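Local coordinates for protein endo-beta-1,2-glucanase (Talaromyces funiculosus, PDB 6IMV) that probably hydrolyses internal beta-1,2-glucosidic linkages in beta-1,2-glucans, as an endo-acting fungal glycoside hydrolase captured in complex with the disaccharide sophorose, at residues K394-A399 against V484-P489; N326-R331 against F387-F392. One frame throughout, in Å; residues are numbered along the deposited sequence.

Interaction 1 of 2, residues K394-A399 against V484-P489; sequences KGVGMA and VPFCLP
Val396 meets Phe486 and Leu488 with separate branches. Its CG1 methyl lies anti to the backbone N (chi1 170°), which brings it up to the loop, where it rests 4.1 Å from Phe486 CB. The two side chains cross obliquely, and the methyl also comes up at a slant to the phenyl ring, with Val396 CG1 4.2 Å from Phe486 CD2. The same methyl sits 3.8 Å from Cys487 O, a backbone oxygen that accepts a hydrogen bond from the indole NE1 of Trp400. The other branch is more loosely engaged, Val396 CG2 standing 4.3 Å from Leu488 CD1.

One helical turn further on, Ala399 directs its CB to the loop as well, so the i and i+3 positions of helix 394-405 form the apolar strip on which the loop after helix 461-475 is laid. Phe486 to Pro489 have extended backbone torsions, and the contact is apolar packing with no hydrogen bond between the two segments. The loop is fastened elsewhere: the CB of Cys487 points away from helix 394-405, and its SG forms a disulfide with Cys333 of helix 318-337, while Cys487 N bonds to Thr332 OG1.

Leu488 does not aim its CB at the helix, yet chi2 of -58° turns CD1 back to it, 3.7 Å from Ala399 CB. Leu488 also touches Gln23 and Leu27 of helix 23-28. Pro489 ends the contact with its ring carbon CG against the helix backbone, 3.8 Å from Ala399 O.

Interaction 2 of 2, residues N326-R331 against F387-F392; sequences NAERAR and FPTVLF
Glu328 and Thr389 make the polar link between the two helices: Thr389 OG1 donates to Glu328 OE1 at 2.7 Å. The hydroxyl approaches that oxygen on the anti side, 29° out of the carboxylate plane. The other oxygen faces the proline next door, Glu328 OE2 lying 3.2 Å from Pro388 CB, and the glutamate and proline side chains cross at about a right angle. Nearer the backbone, Glu328 CG touches the Phe392 ring at CD2, 4.0 Å away.

The carboxylate is set in place from its own helix. Arg331 grips it side-on with two nitrogens: Arg331 NE donates to Glu328 OE1 at 3.0 Å, and Arg331 NH2 to Glu328 OE2 at 2.9 Å. Both oxygens are met on their syn sides and lie close to the guanidinium plane, which sets the carboxylate at the edge of the guanidinium, the donors somewhat out of the carboxylate plane, and limits its rotation. OE1 is thus held by two donors, one from each helix. The bend of the glutamate chain at chi2 (-44°) carries the carboxylate carbon, CD, round toward the arginine. Pro388 in turn covers one face of the guanidinium, with its CG 4.1 Å from Arg331 NH2. An alanine at Glu328 would probably leave the buried guanidinium of Arg331 without its anionic mate and the Thr389 hydroxyl without its acceptor.

Further out, Arg331 packs on Phe301 and Ser303, and the Phe392 ring meets that of Tyr315. The axes of segments 326-331 and 387-392 approach to 9.5 Å with N-to-C directions 124° apart, a steeply crossed helix pair linked by a threonine hydroxyl bonded to a glutamate that an i to i+3 salt bridge holds in its own helix, in the buried interior of a mainly helical glycoside hydrolase.

In the fold
Along the chain from the N terminus, helix 318-337 is the first of the parts involved, and interaction 2 brings helix 387-392 back onto it, closing a loop of 55 residues that includes strands 347-352 and 357-362. Helix 394-405 follows almost at once and opens interaction 1, which closes only at 484-489, after 84 residues that include helices 433-443, 448-457 and 461-475. The two loops are in series, neither nesting nor crossing. Their contacts nevertheless adjoin, with centres about 8 Å apart: the Phe486 ring packs on Glu328 and Arg329, Met398 on Val390, and Val484 O probably accepts a hydrogen bond from Arg329 NH1. Together they tie the C-terminal loop to three helices.

Interaction 1 of 2, residues K394-A399 against V484-P489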
ATOM      1  N   LYS A 394      12.086  -9.769  -8.456  1.00 15.79           N
ATOM      2  CA  LYS A 394      12.662  -8.618  -7.789  1.00 17.12           C
ATOM      3  C   LYS A 394      13.726  -7.954  -8.680  1.00 15.98           C
ATOM      4  O   LYS A 394      13.899  -6.750  -8.583  1.00 15.15           O
ATOM      5  CB  LYS A 394      13.102  -8.984  -6.369  1.00 19.88           C
ATOM      6  CG  LYS A 394      14.207 -10.013  -6.219  1.00 22.72           C
ATOM      7  CD  LYS A 394      14.268 -10.560  -4.800  1.00 24.84           C
ATOM      8  CE  LYS A 394      15.602 -11.221  -4.509  1.00 27.54           C
ATOM      9  NZ  LYS A 394      15.609 -11.832  -3.159  1.00 29.37           N
ATOM     10  N   GLY A 395      14.383  -8.715  -9.563  1.00 14.67           N
ATOM     11  CA  GLY A 395      15.340  -8.150 -10.502  1.00 14.25           C
ATOM     12  C   GLY A 395      14.670  -7.199 -11.479  1.00 13.64           C
ATOM     13  O   GLY A 395      15.094  -6.048 -11.646  1.00 13.38           O
ATOM     14  N   VAL A 396      13.610  -7.690 -12.124  1.00 13.30           N
ATOM     15  CA  VAL A 396      12.878  -6.905 -13.100  1.00 13.76           C
ATOM     16  C   VAL A 396      12.259  -5.693 -12.386  1.00 13.49           C
ATOM     17  O   VAL A 396      12.410  -4.568 -12.856  1.00 12.97           O
ATOM     18  CB  VAL A 396      11.832  -7.752 -13.852  1.00 13.81           C
ATOM     19  CG1 VAL A 396      10.906  -6.887 -14.681  1.00 13.83           C
ATOM     20  CG2 VAL A 396      12.488  -8.809 -14.731  1.00 13.91           C
ATOM     21  N   GLY A 397      11.609  -5.939 -11.240  1.00 13.10           N
ATOM     22  CA  GLY A 397      11.059  -4.881 -10.394  1.00 13.20           C
ATOM     23  C   GLY A 397      12.065  -3.768 -10.146  1.00 13.08           C
ATOM     24  O   GLY A 397      11.792  -2.582 -10.382  1.00 12.86           O
ATOM     25  N   MET A 398      13.252  -4.162  -9.690  1.00 13.49           N
ATOM     26  CA  MET A 398      14.308  -3.219  -9.313  1.00 13.79           C
ATOM     27  C   MET A 398      14.944  -2.560 -10.548  1.00 13.38           C
ATOM     28  O   MET A 398      15.424  -1.433 -10.447  1.00 14.13           O
ATOM     29  CB  MET A 398      15.383  -3.911  -8.479  1.00 14.49           C
ATOM     30  CG  MET A 398      14.941  -4.176  -7.054  1.00 15.08           C
ATOM     31  SD  MET A 398      14.505  -2.647  -6.194  1.00 17.06           S
ATOM     32  CE  MET A 398      12.719  -2.755  -6.271  1.00 14.44           C
ATOM     33  N   ALA A 399      14.939  -3.243 -11.698  1.00 12.93           N
ATOM     34  CA  ALA A 399      15.412  -2.628 -12.946  1.00 12.46           C
ATOM     35  C   ALA A 399      14.510  -1.433 -13.300  1.00 12.48           C
ATOM     36  O   ALA A 399      15.012  -0.349 -13.653  1.00 12.22           O
ATOM     37  CB  ALA A 399      15.462  -3.635 -14.071  1.00 12.39           C
ATOM     38  N   VAL A 484       4.522 -14.770 -22.530  1.00 19.00           N
ATOM     39  CA  VAL A 484       5.137 -13.464 -22.745  1.00 17.59           C
ATOM     40  C   VAL A 484       6.051 -13.154 -21.559  1.00 17.13           C
ATOM     41  O   VAL A 484       5.576 -12.936 -20.450  1.00 16.92           O
ATOM     42  CB  VAL A 484       4.084 -12.365 -22.963  1.00 17.51           C
ATOM     43  CG1 VAL A 484       4.727 -10.989 -23.045  1.00 17.08           C
ATOM     44  CG2 VAL A 484       3.240 -12.646 -24.206  1.00 17.66           C
ATOM     45  N   PRO A 485       7.389 -13.100 -21.742  1.00 16.06           N
ATOM     46  CA  PRO A 485       8.296 -12.735 -20.657  1.00 15.58           C
ATOM     47  C   PRO A 485       8.068 -11.297 -20.177  1.00 14.98           C
ATOM     48  O   PRO A 485       7.590 -10.446 -20.966  1.00 14.12           O
ATOM     49  CB  PRO A 485       9.691 -12.852 -21.290  1.00 15.97           C
ATOM     50  CG  PRO A 485       9.480 -13.782 -22.464  1.00 16.27           C
ATOM     51  CD  PRO A 485       8.117 -13.385 -22.993  1.00 16.57           C
ATOM     52  N   PHE A 486       8.405 -11.038 -18.907  1.00 13.87           N
ATOM     53  CA  PHE A 486       8.449  -9.682 -18.399  1.00 14.49           C
ATOM     54  C   PHE A 486       9.419  -8.864 -19.259  1.00 13.92           C
ATOM     55  O   PHE A 486      10.441  -9.381 -19.705  1.00 14.23           O
ATOM     56  CB  PHE A 486       8.910  -9.621 -16.939  1.00 14.80           C
ATOM     57  CG  PHE A 486       7.978 -10.177 -15.891  1.00 15.15           C
ATOM     58  CD1 PHE A 486       6.710 -10.636 -16.195  1.00 15.46           C
ATOM     59  CD2 PHE A 486       8.379 -10.198 -14.562  1.00 16.04           C
ATOM     60  CE1 PHE A 486       5.892 -11.154 -15.202  1.00 15.83           C
ATOM     61  CE2 PHE A 486       7.549 -10.683 -13.565  1.00 16.29           C
ATOM     62  CZ  PHE A 486       6.323 -11.200 -13.893  1.00 15.98           C
ATOM     63  N   CYS A 487       9.085  -7.590 -19.473  1.00 13.82           N
ATOM     64  CA  CYS A 487       9.909  -6.688 -20.265  1.00 13.94           C
ATOM     65  C   CYS A 487      10.783  -5.847 -19.330  1.00 14.29           C
ATOM     66  O   CYS A 487      10.401  -5.566 -18.188  1.00 13.74           O
ATOM     67  CB  CYS A 487       9.040  -5.810 -21.161  1.00 13.95           C
ATOM     68  SG  CYS A 487       8.245  -6.736 -22.506  1.00 13.56           S
ATOM     69  N   LEU A 488      11.961  -5.471 -19.830  1.00 14.23           N
ATOM     70  CA  LEU A 488      12.893  -4.592 -19.146  1.00 14.97           C
ATOM     71  C   LEU A 488      12.771  -3.194 -19.754  1.00 15.63           C
ATOM     72  O   LEU A 488      12.372  -3.054 -20.910  1.00 15.61           O
ATOM     73  CB  LEU A 488      14.321  -5.138 -19.306  1.00 15.30           C
ATOM     74  CG  LEU A 488      14.755  -6.253 -18.347  1.00 15.67           C
ATOM     75  CD1 LEU A 488      14.641  -5.833 -16.895  1.00 15.36           C
ATOM     76  CD2 LEU A 488      13.963  -7.530 -18.578  1.00 16.06           C
ATOM     77  N   PRO A 489      13.115  -2.123 -19.004  1.00 15.42           N
ATOM     78  CA  PRO A 489      13.073  -0.760 -19.530  1.00 16.10           C
ATOM     79  C   PRO A 489      13.895  -0.592 -20.818  1.00 16.49           C
ATOM     80  O   PRO A 489      14.984  -1.117 -20.903  1.00 14.83           O
ATOM     81  CB  PRO A 489      13.701   0.124 -18.442  1.00 15.93           C
ATOM     82  CG  PRO A 489      13.740  -0.736 -17.185  1.00 15.87           C
ATOM     83  CD  PRO A 489      13.600  -2.183 -17.617  1.00 15.57           C
TER

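Interaction 2 of 2, residues N326-R331 against F387-F392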
ATOM      1  N   ASN A 326       0.422 -12.496 -15.025  1.00 13.46           N
ATOM      2  CA  ASN A 326       0.070 -11.916 -16.322  1.00 13.37           C
ATOM      3  C   ASN A 326      -0.002 -10.385 -16.216  1.00 13.17           C
ATOM      4  O   ASN A 326       0.421  -9.691 -17.127  1.00 13.62           O
ATOM      5  CB  ASN A 326      -1.243 -12.494 -16.856  1.00 13.36           C
ATOM      6  CG  ASN A 326      -1.069 -13.744 -17.695  1.00 13.56           C
ATOM      7  OD1 ASN A 326      -0.006 -14.368 -17.698  1.00 12.99           O
ATOM      8  ND2 ASN A 326      -2.117 -14.105 -18.424  1.00 13.22           N
ATOM      9  N   ALA A 327      -0.539  -9.864 -15.102  1.00 12.68           N
ATOM     10  CA  ALA A 327      -0.673  -8.417 -14.911  1.00 12.01           C
ATOM     11  C   ALA A 327       0.686  -7.739 -15.107  1.00 11.62           C
ATOM     12  O   ALA A 327       0.749  -6.631 -15.642  1.00 11.34           O
ATOM     13  CB  ALA A 327      -1.241  -8.101 -13.546  1.00 11.70           C
ATOM     14  N   GLU A 328       1.760  -8.394 -14.649  1.00 11.31           N
ATOM     15  CA  GLU A 328       3.105  -7.818 -14.664  1.00 11.51           C
ATOM     16  C   GLU A 328       3.749  -7.989 -16.039  1.00 11.66           C
ATOM     17  O   GLU A 328       4.603  -7.201 -16.403  1.00 12.35           O
ATOM     18  CB  GLU A 328       3.952  -8.408 -13.534  1.00 11.47           C
ATOM     19  CG  GLU A 328       3.336  -8.163 -12.168  1.00 11.32           C
ATOM     20  CD  GLU A 328       2.804  -6.750 -11.966  1.00 11.45           C
ATOM     21  OE1 GLU A 328       3.560  -5.785 -12.250  1.00 11.00           O
ATOM     22  OE2 GLU A 328       1.633  -6.619 -11.540  1.00 11.44           O
ATOM     23  N   ARG A 329       3.340  -9.019 -16.785  1.00 11.77           N
ATOM     24  CA  ARG A 329       3.705  -9.138 -18.192  1.00 12.13           C
ATOM     25  C   ARG A 329       3.151  -7.923 -18.945  1.00 12.20           C
ATOM     26  O   ARG A 329       3.857  -7.277 -19.711  1.00 11.82           O
ATOM     27  CB  ARG A 329       3.131 -10.414 -18.822  1.00 12.30           C
ATOM     28  CG  ARG A 329       3.594 -11.711 -18.177  1.00 12.77           C
ATOM     29  CD  ARG A 329       2.897 -12.901 -18.804  1.00 12.97           C
ATOM     30  NE  ARG A 329       2.795 -14.012 -17.877  1.00 13.49           N
ATOM     31  CZ  ARG A 329       3.786 -14.845 -17.598  1.00 13.74           C
ATOM     32  NH1 ARG A 329       4.973 -14.664 -18.159  1.00 14.06           N
ATOM     33  NH2 ARG A 329       3.577 -15.848 -16.764  1.00 13.48           N
ATOM     34  N   ALA A 330       1.867  -7.628 -18.691  1.00 12.10           N
ATOM     35  CA  ALA A 330       1.182  -6.517 -19.321  1.00 11.83           C
ATOM     36  C   ALA A 330       1.779  -5.180 -18.861  1.00 11.38           C
ATOM     37  O   ALA A 330       2.009  -4.280 -19.683  1.00 10.80           O
ATOM     38  CB  ALA A 330      -0.294  -6.603 -19.015  1.00 12.40           C
ATOM     39  N   ARG A 331       2.054  -5.049 -17.558  1.00 10.96           N
ATOM     40  CA  ARG A 331       2.452  -3.746 -16.995  1.00 10.49           C
ATOM     41  C   ARG A 331       3.835  -3.359 -17.530  1.00 10.69           C
ATOM     42  O   ARG A 331       4.034  -2.212 -17.969  1.00 10.68           O
ATOM     43  CB  ARG A 331       2.430  -3.763 -15.459  1.00 10.27           C
ATOM     44  CG  ARG A 331       2.288  -2.393 -14.806  1.00  9.69           C
ATOM     45  CD  ARG A 331       2.520  -2.407 -13.296  1.00  9.38           C
ATOM     46  NE  ARG A 331       1.756  -3.425 -12.582  1.00  9.05           N
ATOM     47  CZ  ARG A 331       0.446  -3.371 -12.340  1.00  8.99           C
ATOM     48  NH1 ARG A 331      -0.254  -2.295 -12.669  1.00  8.74           N
ATOM     49  NH2 ARG A 331      -0.162  -4.415 -11.799  1.00  9.12           N
ATOM     50  N   PHE A 387       5.931  -2.200  -7.359  1.00 11.59           N
ATOM     51  CA  PHE A 387       5.782  -3.076  -6.180  1.00 12.03           C
ATOM     52  C   PHE A 387       5.151  -4.417  -6.573  1.00 11.69           C
ATOM     53  O   PHE A 387       5.635  -5.450  -6.122  1.00 11.80           O
ATOM     54  CB  PHE A 387       5.108  -2.363  -5.000  1.00 11.73           C
ATOM     55  CG  PHE A 387       3.608  -2.422  -4.932  1.00 12.08           C
ATOM     56  CD1 PHE A 387       2.957  -3.584  -4.550  1.00 12.41           C
ATOM     57  CD2 PHE A 387       2.845  -1.293  -5.195  1.00 12.28           C
ATOM     58  CE1 PHE A 387       1.574  -3.628  -4.475  1.00 12.34           C
ATOM     59  CE2 PHE A 387       1.463  -1.341  -5.124  1.00 12.45           C
ATOM     60  CZ  PHE A 387       0.829  -2.504  -4.749  1.00 12.65           C
ATOM     61  N   PRO A 388       4.111  -4.492  -7.439  1.00 11.67           N
ATOM     62  CA  PRO A 388       3.518  -5.783  -7.792  1.00 11.62           C
ATOM     63  C   PRO A 388       4.471  -6.647  -8.636  1.00 11.58           C
ATOM     64  O   PRO A 388       4.433  -7.869  -8.548  1.00 11.08           O
ATOM     65  CB  PRO A 388       2.254  -5.443  -8.607  1.00 11.76           C
ATOM     66  CG  PRO A 388       2.067  -3.950  -8.435  1.00 12.04           C
ATOM     67  CD  PRO A 388       3.433  -3.381  -8.117  1.00 11.75           C
ATOM     68  N   THR A 389       5.317  -5.992  -9.440  1.00 11.53           N
ATOM     69  CA  THR A 389       6.323  -6.669 -10.243  1.00 11.41           C
ATOM     70  C   THR A 389       7.350  -7.335  -9.313  1.00 11.57           C
ATOM     71  O   THR A 389       7.764  -8.477  -9.546  1.00 11.22           O
ATOM     72  CB  THR A 389       6.999  -5.696 -11.215  1.00 11.38           C
ATOM     73  OG1 THR A 389       6.017  -4.813 -11.760  1.00 11.88           O
ATOM     74  CG2 THR A 389       7.729  -6.412 -12.326  1.00 11.36           C
ATOM     75  N   VAL A 390       7.736  -6.618  -8.251  1.00 11.26           N
ATOM     76  CA  VAL A 390       8.755  -7.072  -7.310  1.00 11.52           C
ATOM     77  C   VAL A 390       8.337  -8.419  -6.693  1.00 12.07           C
ATOM     78  O   VAL A 390       9.189  -9.278  -6.468  1.00 11.12           O
ATOM     79  CB  VAL A 390       9.031  -6.013  -6.225  1.00 11.30           C
ATOM     80  CG1 VAL A 390       9.780  -6.600  -5.034  1.00 11.39           C
ATOM     81  CG2 VAL A 390       9.782  -4.821  -6.799  1.00 11.23           C
ATOM     82  N   LEU A 391       7.036  -8.597  -6.428  1.00 12.56           N
ATOM     83  CA  LEU A 391       6.522  -9.829  -5.808  1.00 13.08           C
ATOM     84  C   LEU A 391       6.797 -11.053  -6.693  1.00 13.38           C
ATOM     85  O   LEU A 391       6.975 -12.150  -6.162  1.00 13.29           O
ATOM     86  CB  LEU A 391       5.027  -9.672  -5.521  1.00 13.68           C
ATOM     87  CG  LEU A 391       4.673  -8.638  -4.447  1.00 14.01           C
ATOM     88  CD1 LEU A 391       3.171  -8.468  -4.316  1.00 13.93           C
ATOM     89  CD2 LEU A 391       5.287  -9.014  -3.103  1.00 14.39           C
ATOM     90  N   PHE A 392       6.840 -10.869  -8.023  1.00 13.17           N
ATOM     91  CA  PHE A 392       7.091 -11.962  -8.977  1.00 13.28           C
ATOM     92  C   PHE A 392       8.562 -12.055  -9.394  1.00 13.66           C
ATOM     93  O   PHE A 392       9.057 -13.154  -9.651  1.00 14.52           O
ATOM     94  CB  PHE A 392       6.190 -11.824 -10.209  1.00 13.20           C
ATOM     95  CG  PHE A 392       4.771 -12.239  -9.922  1.00 13.18           C
ATOM     96  CD1 PHE A 392       4.445 -13.584  -9.843  1.00 12.94           C
ATOM     97  CD2 PHE A 392       3.785 -11.298  -9.673  1.00 12.92           C
ATOM     98  CE1 PHE A 392       3.157 -13.978  -9.535  1.00 13.02           C
ATOM     99  CE2 PHE A 392       2.492 -11.692  -9.367  1.00 12.86           C
ATOM    100  CZ  PHE A 392       2.182 -13.033  -9.298  1.00 13.36           C
TER